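Local structure of BPH (Thiobacillus denitrificans, 5OVS) at residues D9-I14 and S156-A161; V162-V167 and V181-M186; V3-K8 and L112-R117; S132-Y137 and A150-P155. The protein forms a tetradecameric double-ring proteasome homologue that probably hydrolyses proteins or peptides within its inner cavity. One frame throughout, in Å; residues are numbered along the deposited sequence.

Interaction 1: D9-I14 and S156-A161; sequences DGRIAI and SLDAEA
After the turn at Asp9 and Gly10, the strand opens with Arg11, whose side chain bends at chi2 (-94°) and sends NH1 towards the start of the helix. There NH1 forms a salt bridge of 3.3 Å with Asp158 OD2, which sits at the guanidinium edge; the two charged planes stand 69° apart, so the groups meet at one corner. The stronger partner of Arg11 is Glu187, which meets NE. A water 2.4 Å from Asp158 OD2 and 2.5 Å from Glu160 OE1 links the two carboxylates and bonds weakly to Arg11 NH1; Glu160 OE2 binds Ser183 OG. Ile12 turns away, and Ala13 faces the helix again: its CB lies 3.4 Å from Glu160 CA and 3.9 Å from Ala159 CB, an approach that small side chains permit. Asp158 is the N-cap, its OD1 accepting from Ala161 N at 3.1 Å from above the carboxylate plane. An alanine here, lacking the carboxylate, would probably loosen the first turn of the helix and the hold on Arg11 NH1. This capped start, laid on a strand through alanines, is where an outer helix meets its sheet in the αββα sandwich of the proteasome-type Ntn hydrolase fold.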
loop_
_atom_site.group_PDB
_atom_site.type_symbol
_atom_site.label_atom_id
_atom_site.label_comp_id
_atom_site.label_asym_id
_atom_site.label_seq_id
_atom_site.Cartn_x
_atom_site.Cartn_y
_atom_site.Cartn_z
ATOM N N ASP K 9 5.559 -51.711 -19.255
ATOM C CA ASP K 9 5.411 -53.130 -19.610
ATOM C C ASP K 9 3.961 -53.606 -19.810
ATOM O O ASP K 9 3.574 -54.652 -19.288
ATOM C CB ASP K 9 6.105 -54.019 -18.565
ATOM C CG ASP K 9 7.604 -53.813 -18.514
ATOM O OD1 ASP K 9 8.215 -53.477 -19.545
ATOM O OD2 ASP K 9 8.178 -54.017 -17.434
ATOM N N GLY K 10 3.177 -52.845 -20.574
ATOM C CA GLY K 10 1.789 -53.213 -20.885
ATOM C C GLY K 10 0.815 -53.064 -19.721
ATOM O O GLY K 10 -0.321 -53.542 -19.785
ATOM N N ARG K 11 1.259 -52.370 -18.677
ATOM C CA ARG K 11 0.529 -52.232 -17.422
ATOM C C ARG K 11 0.453 -50.749 -17.075
ATOM O O ARG K 11 1.396 -50.013 -17.334
ATOM C CB ARG K 11 1.293 -52.952 -16.315
ATOM C CG ARG K 11 1.040 -54.441 -16.201
ATOM C CD ARG K 11 -0.049 -54.666 -15.179
ATOM N NE ARG K 11 -0.164 -56.039 -14.711
ATOM C CZ ARG K 11 0.246 -56.482 -13.518
ATOM N NH1 ARG K 11 0.832 -55.678 -12.623
ATOM N NH2 ARG K 11 0.078 -57.766 -13.215
ATOM N N ILE K 12 -0.650 -50.325 -16.460
ATOM C CA ILE K 12 -0.827 -48.941 -16.052
ATOM C C ILE K 12 -1.108 -48.923 -14.564
ATOM O O ILE K 12 -1.917 -49.705 -14.080
ATOM C CB ILE K 12 -1.961 -48.264 -16.848
ATOM C CG1 ILE K 12 -1.456 -47.878 -18.241
ATOM C CG2 ILE K 12 -2.496 -47.039 -16.126
ATOM C CD1 ILE K 12 -2.547 -47.497 -19.223
ATOM N N ALA K 13 -0.417 -48.044 -13.837
ATOM C CA ALA K 13 -0.636 -47.909 -12.402
ATOM C C ALA K 13 -0.819 -46.468 -11.988
ATOM O O ALA K 13 -0.434 -45.548 -12.702
ATOM C CB ALA K 13 0.496 -48.530 -11.619
ATOM N N ILE K 14 -1.442 -46.294 -10.829
ATOM C CA ILE K 14 -1.742 -44.978 -10.295
ATOM C C ILE K 14 -1.704 -45.076 -8.775
ATOM O O ILE K 14 -2.171 -46.069 -8.200
ATOM C CB ILE K 14 -3.094 -44.442 -10.831
ATOM C CG1 ILE K 14 -3.311 -42.991 -10.402
ATOM C CG2 ILE K 14 -4.269 -45.323 -10.406
ATOM C CD1 ILE K 14 -4.477 -42.316 -11.086
ATOM N N SER K 156 13.281 -55.152 -11.824
ATOM C CA SER K 156 12.479 -55.822 -10.806
ATOM C C SER K 156 11.159 -55.095 -10.437
ATOM O O SER K 156 10.339 -55.652 -9.710
ATOM C CB SER K 156 13.326 -55.993 -9.554
ATOM O OG SER K 156 13.762 -54.730 -9.100
ATOM N N LEU K 157 10.952 -53.871 -10.923
ATOM C CA LEU K 157 9.793 -53.061 -10.500
ATOM C C LEU K 157 8.770 -52.898 -11.615
ATOM O O LEU K 157 9.102 -52.415 -12.690
ATOM C CB LEU K 157 10.256 -51.677 -10.023
ATOM C CG LEU K 157 11.247 -51.676 -8.849
ATOM C CD1 LEU K 157 11.816 -50.287 -8.579
ATOM C CD2 LEU K 157 10.604 -52.235 -7.590
ATOM N N ASP K 158 7.528 -53.289 -11.361
ATOM C CA ASP K 158 6.465 -53.068 -12.334
ATOM C C ASP K 158 5.940 -51.627 -12.202
ATOM O O ASP K 158 6.455 -50.845 -11.398
ATOM C CB ASP K 158 5.350 -54.129 -12.193
ATOM C CG ASP K 158 4.532 -53.988 -10.913
ATOM O OD1 ASP K 158 5.068 -53.486 -9.902
ATOM O OD2 ASP K 158 3.344 -54.400 -10.927
ATOM N N ALA K 159 4.938 -51.261 -12.996
ATOM C CA ALA K 159 4.394 -49.895 -12.953
ATOM C C ALA K 159 3.860 -49.527 -11.571
ATOM O O ALA K 159 4.049 -48.406 -11.114
ATOM C CB ALA K 159 3.298 -49.717 -13.991
ATOM N N GLU K 160 3.195 -50.466 -10.905
ATOM C CA GLU K 160 2.644 -50.186 -9.584
ATOM C C GLU K 160 3.739 -49.906 -8.546
ATOM O O GLU K 160 3.641 -48.977 -7.764
ATOM C CB GLU K 160 1.744 -51.321 -9.128
ATOM C CG GLU K 160 1.059 -51.044 -7.803
ATOM C CD GLU K 160 -0.089 -51.987 -7.520
ATOM O OE1 GLU K 160 -0.059 -53.142 -7.992
ATOM O OE2 GLU K 160 -1.022 -51.568 -6.815
ATOM N N ALA K 161 4.790 -50.705 -8.554
ATOM C CA ALA K 161 5.892 -50.516 -7.620
ATOM C C ALA K 161 6.583 -49.186 -7.847
ATOM O O ALA K 161 7.031 -48.543 -6.903
ATOM C CB ALA K 161 6.888 -51.661 -7.750
HETATM O O HOH W 1 1.375 -54.583 -9.490
#

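Interaction 2: V162-V167 and V181-M186; sequences VARLGV and VQSFVM
Arg164 leaves its helix with CG anti to the carbonyl carbon, runs extended through chi2 and then bends at chi3 (66°), which swings the guanidinium to the strand. Ser183 holds OG in the crowded position between its backbone N and carbonyl carbon, and so turns the hydroxyl toward it. One nitrogen, NH1, serves both acceptors. Its bond to Ser183 OG is 3.3 Å long, with an N-H...O angle of 158° and the oxygen in the guanidinium plane; its bond to Val181 O, also 3.3 Å, is more bent at 143°, and the donor stands above the carbonyl plane, off the lone pairs. Both are long, so the grip comes from their number more than from either alone. Ser183 OG is shared with the carboxylate of Glu160, one helical turn before Arg164, and this second-shell acid probably fixes the rotation of the hydroxyl. The aliphatic part of Arg164 adds a contact, CG lying 3.9 Å from Ser183 CB, while Val181 CB lies over one guanidinium face, 3.8 Å above its plane and offset toward the rim. One turn further along the helix, Val167 and Val181 meet tip to tip, CG1 of Val167 being 3.6 Å from CG2 of Val181. On another side of the helix, Leu165 packs on Ala150 of a neighbouring subunit. Helix 159-173, packed here on a strand outermost within this chain and further on strands 3-8 and 11-16, is part of an outer α layer of the Ntn-hydrolase αββα sandwich.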
loop_
_atom_site.group_PDB
_atom_site.type_symbol
_atom_site.label_atom_id
_atom_site.label_comp_id
_atom_site.label_asym_id
_atom_site.label_seq_id
_atom_site.Cartn_x
_atom_site.Cartn_y
_atom_site.Cartn_z
ATOM N N VAL K 162 6.663 -48.768 -9.105
ATOM C CA VAL K 162 7.271 -47.480 -9.427
ATOM C C VAL K 162 6.372 -46.310 -9.000
ATOM O O VAL K 162 6.864 -45.304 -8.447
ATOM C CB VAL K 162 7.634 -47.379 -10.914
ATOM C CG1 VAL K 162 8.173 -45.997 -11.238
ATOM C CG2 VAL K 162 8.665 -48.448 -11.264
ATOM N N ALA K 163 5.071 -46.446 -9.253
ATOM C CA ALA K 163 4.087 -45.430 -8.862
ATOM C C ALA K 163 4.065 -45.266 -7.357
ATOM O O ALA K 163 4.074 -44.153 -6.852
ATOM C CB ALA K 163 2.704 -45.809 -9.358
ATOM N N ARG K 164 4.057 -46.393 -6.646
ATOM C CA ARG K 164 4.064 -46.378 -5.186
ATOM C C ARG K 164 5.348 -45.769 -4.666
ATOM O O ARG K 164 5.325 -44.959 -3.748
ATOM C CB ARG K 164 3.910 -47.787 -4.620
ATOM C CG ARG K 164 2.533 -48.387 -4.834
ATOM C CD ARG K 164 2.528 -49.838 -4.404
ATOM N NE ARG K 164 2.728 -49.953 -2.967
ATOM C CZ ARG K 164 1.795 -49.707 -2.046
ATOM N NH1 ARG K 164 0.567 -49.327 -2.389
ATOM N NH2 ARG K 164 2.099 -49.827 -0.761
ATOM N N LEU K 165 6.471 -46.165 -5.241
ATOM C CA LEU K 165 7.746 -45.645 -4.780
ATOM C C LEU K 165 7.759 -44.120 -4.883
ATOM O O LEU K 165 8.327 -43.449 -4.034
ATOM C CB LEU K 165 8.913 -46.274 -5.549
ATOM C CG LEU K 165 10.305 -45.922 -4.998
ATOM C CD1 LEU K 165 10.502 -46.494 -3.603
ATOM C CD2 LEU K 165 11.410 -46.413 -5.918
ATOM N N GLY K 166 7.118 -43.578 -5.913
ATOM C CA GLY K 166 7.048 -42.139 -6.101
ATOM C C GLY K 166 6.390 -41.447 -4.932
ATOM O O GLY K 166 6.817 -40.389 -4.486
ATOM N N VAL K 167 5.346 -42.065 -4.422
ATOM C CA VAL K 167 4.610 -41.522 -3.304
ATOM C C VAL K 167 5.434 -41.603 -2.015
ATOM O O VAL K 167 5.368 -40.698 -1.190
ATOM C CB VAL K 167 3.279 -42.278 -3.147
ATOM C CG1 VAL K 167 2.528 -41.819 -1.902
ATOM C CG2 VAL K 167 2.427 -42.101 -4.406
ATOM N N VAL K 181 0.497 -45.567 1.352
ATOM C CA VAL K 181 0.232 -45.331 -0.049
ATOM C C VAL K 181 -0.918 -46.223 -0.532
ATOM O O VAL K 181 -0.980 -47.403 -0.218
ATOM C CB VAL K 181 1.476 -45.681 -0.883
ATOM C CG1 VAL K 181 1.273 -45.291 -2.344
ATOM C CG2 VAL K 181 2.711 -45.013 -0.269
ATOM N N GLN K 182 -1.804 -45.645 -1.323
ATOM C CA GLN K 182 -2.870 -46.378 -1.979
ATOM C C GLN K 182 -2.507 -46.484 -3.450
ATOM O O GLN K 182 -1.912 -45.564 -4.000
ATOM C CB GLN K 182 -4.164 -45.587 -1.834
ATOM C CG GLN K 182 -5.368 -46.189 -2.528
ATOM C CD GLN K 182 -6.523 -45.206 -2.669
ATOM O OE1 GLN K 182 -6.340 -43.979 -2.600
ATOM N NE2 GLN K 182 -7.726 -45.742 -2.889
ATOM N N SER K 183 -2.866 -47.584 -4.099
ATOM C CA SER K 183 -2.624 -47.686 -5.528
ATOM C C SER K 183 -3.573 -48.638 -6.244
ATOM O O SER K 183 -4.216 -49.470 -5.633
ATOM C CB SER K 183 -1.191 -48.110 -5.795
ATOM O OG SER K 183 -0.941 -49.411 -5.298
ATOM N N PHE K 184 -3.641 -48.490 -7.557
ATOM C CA PHE K 184 -4.404 -49.384 -8.398
ATOM C C PHE K 184 -3.572 -49.695 -9.622
ATOM O O PHE K 184 -2.739 -48.879 -10.021
ATOM C CB PHE K 184 -5.717 -48.729 -8.822
ATOM C CG PHE K 184 -6.661 -48.483 -7.682
ATOM C CD1 PHE K 184 -6.512 -47.370 -6.872
ATOM C CD2 PHE K 184 -7.699 -49.367 -7.411
ATOM C CE1 PHE K 184 -7.379 -47.141 -5.813
ATOM C CE2 PHE K 184 -8.574 -49.131 -6.357
ATOM C CZ PHE K 184 -8.415 -48.017 -5.558
ATOM N N VAL K 185 -3.800 -50.866 -10.209
ATOM C CA VAL K 185 -3.110 -51.273 -11.421
ATOM C C VAL K 185 -4.116 -51.877 -12.404
ATOM O O VAL K 185 -5.108 -52.491 -12.000
ATOM C CB VAL K 185 -1.955 -52.261 -11.107
ATOM C CG1 VAL K 185 -2.477 -53.610 -10.648
ATOM C CG2 VAL K 185 -1.024 -52.420 -12.306
ATOM N N MET K 186 -3.865 -51.670 -13.693
ATOM C CA MET K 186 -4.715 -52.216 -14.744
ATOM C C MET K 186 -3.900 -52.510 -15.990
ATOM O O MET K 186 -2.755 -52.057 -16.123
ATOM C CB MET K 186 -5.838 -51.234 -15.075
ATOM C CG MET K 186 -5.389 -50.015 -15.866
ATOM S SD MET K 186 -6.417 -48.559 -15.597
ATOM C CE MET K 186 -5.773 -48.066 -13.996
#

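Interaction 3: V3-K8 and L112-R117; sequences VTIVRK and LIANPR
The two central sheets of the αββα sandwich of Ntn hydrolases meet here face to face: strands 3-8 and 112-115 belong to different sheets, run at 36° to each other, and pass 7.5 Å apart at their axes. Leu112 and Ile5 slide past one another in opposite directions, each side chain reaching over the backbone of the other's strand. Leu112, with CG anti to its carbonyl carbon, lays CD1 across the 3-8 strand, 3.4 Å from Val3 O and obliquely against Val3 CG2 at 3.6 Å. The same methyl lies 3.9 Å from both Ile5 CB and Ile5 CG2, so it is held between two residues that project from one face of the strand. Ile5 answers with an extended chain, CG1 anti to the backbone N (chi1 -160°) and chi2 at 162°, which carries CD1 past Leu112 CB to the backbone of 112-117 and Ala114. An alanine here, without the branches beyond CB, would probably loosen the packing against Leu112 and Ala114. All six touching residues are buried, and Ile12 and Ile14 of the adjoining strand extend the apolar layer around Ala114. At its far end Ile5 CD1 comes to rest 3.4 Å from Ile113 O and 3.7 Å from Ala114 CB.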
loop_
_atom_site.group_PDB
_atom_site.type_symbol
_atom_site.label_atom_id
_atom_site.label_comp_id
_atom_site.label_asym_id
_atom_site.label_seq_id
_atom_site.Cartn_x
_atom_site.Cartn_y
_atom_site.Cartn_z
ATOM N N VAL K 3 0.332 -37.551 -5.884
ATOM C CA VAL K 3 -0.326 -38.534 -6.736
ATOM C C VAL K 3 0.645 -38.903 -7.858
ATOM O O VAL K 3 1.360 -38.039 -8.366
ATOM C CB VAL K 3 -1.645 -38.010 -7.337
ATOM C CG1 VAL K 3 -2.721 -37.897 -6.266
ATOM C CG2 VAL K 3 -1.452 -36.673 -8.038
ATOM N N THR K 4 0.692 -40.175 -8.221
ATOM C CA THR K 4 1.582 -40.623 -9.269
ATOM C C THR K 4 0.848 -41.499 -10.285
ATOM O O THR K 4 -0.196 -42.122 -10.001
ATOM C CB THR K 4 2.780 -41.403 -8.706
ATOM O OG1 THR K 4 2.304 -42.543 -7.985
ATOM C CG2 THR K 4 3.628 -40.517 -7.760
ATOM N N ILE K 5 1.408 -41.536 -11.483
ATOM C CA ILE K 5 0.831 -42.322 -12.534
ATOM C C ILE K 5 1.957 -42.872 -13.404
ATOM O O ILE K 5 2.921 -42.174 -13.698
ATOM C CB ILE K 5 -0.186 -41.489 -13.329
ATOM C CG1 ILE K 5 -1.130 -42.418 -14.091
ATOM C CG2 ILE K 5 0.521 -40.479 -14.219
ATOM C CD1 ILE K 5 -2.392 -41.742 -14.543
ATOM N N VAL K 6 1.841 -44.145 -13.762
ATOM C CA VAL K 6 2.920 -44.869 -14.416
ATOM C C VAL K 6 2.370 -45.858 -15.445
ATOM O O VAL K 6 1.340 -46.521 -15.244
ATOM C CB VAL K 6 3.787 -45.626 -13.403
ATOM C CG1 VAL K 6 4.921 -46.347 -14.116
ATOM C CG2 VAL K 6 4.331 -44.674 -12.342
ATOM N N ARG K 7 3.113 -45.942 -16.539
ATOM C CA ARG K 7 2.813 -46.766 -17.670
ATOM C C ARG K 7 4.082 -47.574 -17.944
ATOM O O ARG K 7 5.113 -47.006 -18.281
ATOM C CB ARG K 7 2.514 -45.808 -18.818
ATOM C CG ARG K 7 1.996 -46.438 -20.086
ATOM C CD ARG K 7 2.343 -45.582 -21.292
ATOM N NE ARG K 7 2.260 -46.403 -22.493
ATOM C CZ ARG K 7 1.314 -46.320 -23.422
ATOM N NH1 ARG K 7 0.344 -45.417 -23.338
ATOM N NH2 ARG K 7 1.355 -47.145 -24.459
ATOM N N LYS K 8 4.046 -48.887 -17.768
ATOM C CA LYS K 8 5.252 -49.681 -17.998
ATOM C C LYS K 8 4.926 -51.134 -18.232
ATOM O O LYS K 8 4.136 -51.711 -17.496
ATOM C CB LYS K 8 6.207 -49.572 -16.808
ATOM C CG LYS K 8 7.419 -50.476 -16.921
ATOM C CD LYS K 8 8.348 -50.366 -15.726
ATOM C CE LYS K 8 9.481 -51.375 -15.844
ATOM N NZ LYS K 8 10.525 -51.221 -14.793
ATOM N N LEU K 112 -4.451 -36.714 -11.985
ATOM C CA LEU K 112 -3.966 -37.745 -12.885
ATOM C C LEU K 112 -5.143 -38.705 -13.162
ATOM O O LEU K 112 -5.948 -38.978 -12.276
ATOM C CB LEU K 112 -2.778 -38.461 -12.268
ATOM C CG LEU K 112 -1.612 -37.527 -11.896
ATOM C CD1 LEU K 112 -0.561 -38.289 -11.117
ATOM C CD2 LEU K 112 -1.001 -36.908 -13.138
ATOM N N ILE K 113 -5.252 -39.164 -14.404
ATOM C CA ILE K 113 -6.339 -40.036 -14.855
ATOM C C ILE K 113 -5.743 -41.274 -15.510
ATOM O O ILE K 113 -5.112 -41.176 -16.559
ATOM C CB ILE K 113 -7.216 -39.330 -15.884
ATOM C CG1 ILE K 113 -7.868 -38.115 -15.244
ATOM C CG2 ILE K 113 -8.281 -40.297 -16.447
ATOM C CD1 ILE K 113 -8.438 -37.148 -16.245
ATOM N N ALA K 114 -5.938 -42.424 -14.876
ATOM C CA ALA K 114 -5.465 -43.694 -15.397
ATOM C C ALA K 114 -6.645 -44.477 -15.961
ATOM O O ALA K 114 -7.648 -44.660 -15.296
ATOM C CB ALA K 114 -4.802 -44.491 -14.294
ATOM N N ASN K 115 -6.527 -44.931 -17.199
ATOM C CA ASN K 115 -7.457 -45.941 -17.721
ATOM C C ASN K 115 -6.784 -46.816 -18.776
ATOM O O ASN K 115 -5.710 -46.470 -19.273
ATOM C CB ASN K 115 -8.749 -45.293 -18.235
ATOM C CG ASN K 115 -8.540 -44.460 -19.486
ATOM O OD1 ASN K 115 -8.223 -44.979 -20.556
ATOM N ND2 ASN K 115 -8.767 -43.163 -19.362
ATOM N N PRO K 116 -7.406 -47.958 -19.122
ATOM C CA PRO K 116 -6.749 -48.848 -20.065
ATOM C C PRO K 116 -6.201 -48.171 -21.329
ATOM O O PRO K 116 -5.209 -48.648 -21.886
ATOM C CB PRO K 116 -7.849 -49.862 -20.408
ATOM C CG PRO K 116 -8.651 -49.950 -19.156
ATOM C CD PRO K 116 -8.653 -48.549 -18.598
ATOM N N ARG K 117 -6.808 -47.075 -21.776
ATOM C CA ARG K 117 -6.366 -46.459 -23.022
ATOM C C ARG K 117 -5.258 -45.405 -22.881
ATOM O O ARG K 117 -4.864 -44.803 -23.865
ATOM C CB ARG K 117 -7.578 -45.961 -23.820
ATOM C CG ARG K 117 -8.392 -47.147 -24.353
ATOM C CD ARG K 117 -9.884 -46.914 -24.556
ATOM N NE ARG K 117 -10.610 -46.348 -23.409
ATOM C CZ ARG K 117 -10.899 -46.989 -22.276
ATOM N NH1 ARG K 117 -10.500 -48.239 -22.068
ATOM N NH2 ARG K 117 -11.581 -46.355 -21.329
#

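Interaction 4: S132-Y137 and A150-P155; sequences SKFYAY and AAYRAP
Strand 134-137 is preceded by Lys133, whose psi of -71° shows a backbone not yet extended; facing it, the chain leaving helix 141-151 makes a type I β turn from Ala151 to Ala154, closed by Ala154 N to Ala151 O at 3.1 Å. The site joins a strand outermost within this chain, in one central sheet of the Ntn-hydrolase αββα sandwich, to the end of an outer helix. Because the nearest CA atoms, those of Lys133 and Tyr152, are 8.2 Å apart, long side chains do the bridging. Tyr152 places CG anti to its backbone N and reaches toward the strand. Phe134 brings CD2 over one face of the tyrosine ring, 3.8 Å from CD1, but with planes at 55° the pair is an oblique contact and not a stack. Lys133 crosses Tyr152 at about a right angle, its CB 3.8 Å from CZ, and so lies at the phenol end of the ring. The hydroxyl there is tied to Arg7 O, which sets the ring against strand 3-8. Phe134 also meets Tyr31 of a neighbouring subunit edge-to-face, and Lys133 NZ bonds to Asp30 O of that subunit, which offers the ammonium a partner despite the like charge nearby. Arg153 folds back so that Tyr152 CD2 lies 3.8 Å above its guanidinium plane, and its NH2 reaches Lys133 CE edge-on at 3.4 Å, with NZ 4.3 Å from NH2.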
loop_
_atom_site.group_PDB
_atom_site.type_symbol
_atom_site.label_atom_id
_atom_site.label_comp_id
_atom_site.label_asym_id
_atom_site.label_seq_id
_atom_site.Cartn_x
_atom_site.Cartn_y
_atom_site.Cartn_z
ATOM N N SER K 132 3.865 -40.409 -21.400
ATOM C CA SER K 132 4.472 -41.518 -22.134
ATOM C C SER K 132 5.054 -42.570 -21.187
ATOM O O SER K 132 5.195 -43.724 -21.551
ATOM C CB SER K 132 5.521 -40.995 -23.138
ATOM O OG SER K 132 6.551 -40.196 -22.535
ATOM N N LYS K 133 5.361 -42.173 -19.955
ATOM C CA LYS K 133 6.114 -43.014 -19.025
ATOM C C LYS K 133 5.536 -42.893 -17.624
ATOM O O LYS K 133 4.908 -43.820 -17.123
ATOM C CB LYS K 133 7.593 -42.596 -19.016
ATOM C CG LYS K 133 8.344 -42.823 -20.320
ATOM C CD LYS K 133 9.634 -42.017 -20.310
ATOM C CE LYS K 133 10.630 -42.449 -21.364
ATOM N NZ LYS K 133 10.445 -41.764 -22.669
ATOM N N PHE K 134 5.744 -41.735 -17.004
ATOM C CA PHE K 134 5.198 -41.455 -15.691
ATOM C C PHE K 134 4.984 -39.963 -15.483
ATOM O O PHE K 134 5.445 -39.153 -16.280
ATOM C CB PHE K 134 6.101 -42.024 -14.600
ATOM C CG PHE K 134 7.513 -41.487 -14.596
ATOM C CD1 PHE K 134 7.828 -40.323 -13.909
ATOM C CD2 PHE K 134 8.537 -42.186 -15.209
ATOM C CE1 PHE K 134 9.136 -39.842 -13.865
ATOM C CE2 PHE K 134 9.842 -41.720 -15.176
ATOM C CZ PHE K 134 10.146 -40.547 -14.500
ATOM N N TYR K 135 4.236 -39.609 -14.441
ATOM C CA TYR K 135 4.212 -38.233 -13.950
ATOM C C TYR K 135 3.626 -38.193 -12.551
ATOM O O TYR K 135 3.176 -39.218 -12.032
ATOM C CB TYR K 135 3.466 -37.270 -14.908
ATOM C CG TYR K 135 3.976 -35.839 -14.828
ATOM C CD1 TYR K 135 5.327 -35.548 -15.016
ATOM C CD2 TYR K 135 3.114 -34.780 -14.552
ATOM C CE1 TYR K 135 5.804 -34.252 -14.912
ATOM C CE2 TYR K 135 3.579 -33.478 -14.451
ATOM C CZ TYR K 135 4.921 -33.222 -14.634
ATOM O OH TYR K 135 5.381 -31.936 -14.557
ATOM N N ALA K 136 3.680 -37.017 -11.925
ATOM C CA ALA K 136 3.203 -36.814 -10.551
ATOM C C ALA K 136 2.693 -35.392 -10.370
ATOM O O ALA K 136 3.196 -34.479 -11.006
ATOM C CB ALA K 136 4.329 -37.081 -9.563
ATOM N N TYR K 137 1.694 -35.219 -9.507
ATOM C CA TYR K 137 1.160 -33.898 -9.137
ATOM C C TYR K 137 1.029 -33.841 -7.633
ATOM O O TYR K 137 1.179 -34.858 -6.936
ATOM C CB TYR K 137 -0.222 -33.648 -9.748
ATOM C CG TYR K 137 -0.258 -33.151 -11.186
ATOM C CD1 TYR K 137 0.579 -32.124 -11.621
ATOM C CD2 TYR K 137 -1.180 -33.696 -12.106
ATOM C CE1 TYR K 137 0.529 -31.668 -12.931
ATOM C CE2 TYR K 137 -1.232 -33.255 -13.419
ATOM C CZ TYR K 137 -0.379 -32.247 -13.827
ATOM O OH TYR K 137 -0.440 -31.809 -15.131
ATOM N N ALA K 150 14.600 -42.449 -11.138
ATOM C CA ALA K 150 15.628 -43.404 -10.739
ATOM C C ALA K 150 15.207 -44.861 -10.865
ATOM O O ALA K 150 16.045 -45.716 -11.108
ATOM C CB ALA K 150 16.047 -43.135 -9.310
ATOM N N ALA K 151 13.925 -45.149 -10.686
ATOM C CA ALA K 151 13.439 -46.524 -10.584
ATOM C C ALA K 151 12.657 -47.021 -11.802
ATOM O O ALA K 151 12.293 -48.193 -11.867
ATOM C CB ALA K 151 12.560 -46.644 -9.349
ATOM N N TYR K 152 12.385 -46.142 -12.756
ATOM C CA TYR K 152 11.499 -46.498 -13.858
ATOM C C TYR K 152 12.026 -47.684 -14.651
ATOM O O TYR K 152 11.270 -48.580 -15.036
ATOM C CB TYR K 152 11.289 -45.306 -14.791
ATOM C CG TYR K 152 10.291 -45.588 -15.882
ATOM C CD1 TYR K 152 8.971 -45.907 -15.580
ATOM C CD2 TYR K 152 10.663 -45.529 -17.211
ATOM C CE1 TYR K 152 8.046 -46.164 -16.580
ATOM C CE2 TYR K 152 9.760 -45.795 -18.218
ATOM C CZ TYR K 152 8.453 -46.111 -17.907
ATOM O OH TYR K 152 7.570 -46.349 -18.933
ATOM N N ARG K 153 13.332 -47.699 -14.873
ATOM C CA ARG K 153 13.940 -48.737 -15.671
ATOM C C ARG K 153 14.582 -49.833 -14.835
ATOM O O ARG K 153 15.292 -50.655 -15.377
ATOM C CB ARG K 153 14.946 -48.113 -16.634
ATOM C CG ARG K 153 14.299 -47.058 -17.512
ATOM C CD ARG K 153 15.235 -46.482 -18.560
ATOM N NE ARG K 153 14.490 -46.085 -19.763
ATOM C CZ ARG K 153 13.814 -44.944 -19.920
ATOM N NH1 ARG K 153 13.763 -44.027 -18.950
ATOM N NH2 ARG K 153 13.184 -44.713 -21.069
ATOM N N ALA K 154 14.323 -49.878 -13.536
ATOM C CA ALA K 154 14.770 -51.008 -12.735
ATOM C C ALA K 154 13.921 -52.210 -13.116
ATOM O O ALA K 154 12.707 -52.147 -13.043
ATOM C CB ALA K 154 14.633 -50.720 -11.253
ATOM N N PRO K 155 14.560 -53.314 -13.530
ATOM C CA PRO K 155 13.781 -54.421 -14.097
ATOM C C PRO K 155 12.914 -55.176 -13.098
ATOM O O PRO K 155 11.911 -55.777 -13.488
ATOM C CB PRO K 155 14.847 -55.346 -14.695
ATOM C CG PRO K 155 16.157 -54.927 -14.101
ATOM C CD PRO K 155 16.017 -53.500 -13.682
#

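How the interactions relate
From the N terminus, strand 3-8 opens interaction 3 and segment 9-14 opens interaction 1. Interaction 3 closes first, at 112-117, so the two cross: their first segments are neighbours in one sheet, while 112-117 lies in the other. Interaction 4 then closes a short loop, from 132-137 to 150-155, nested inside the long loop that interaction 1 completes at 156-161. Interaction 2 follows in series, taking helix 159-173 on from interaction 1 and returning to the sheet at 181-186. Interactions 1, 2 and 4 thus fix the two outer helices, 141-151 and 159-173, or the chain at their ends, to one sheet, and interaction 3 joins that sheet to its partner.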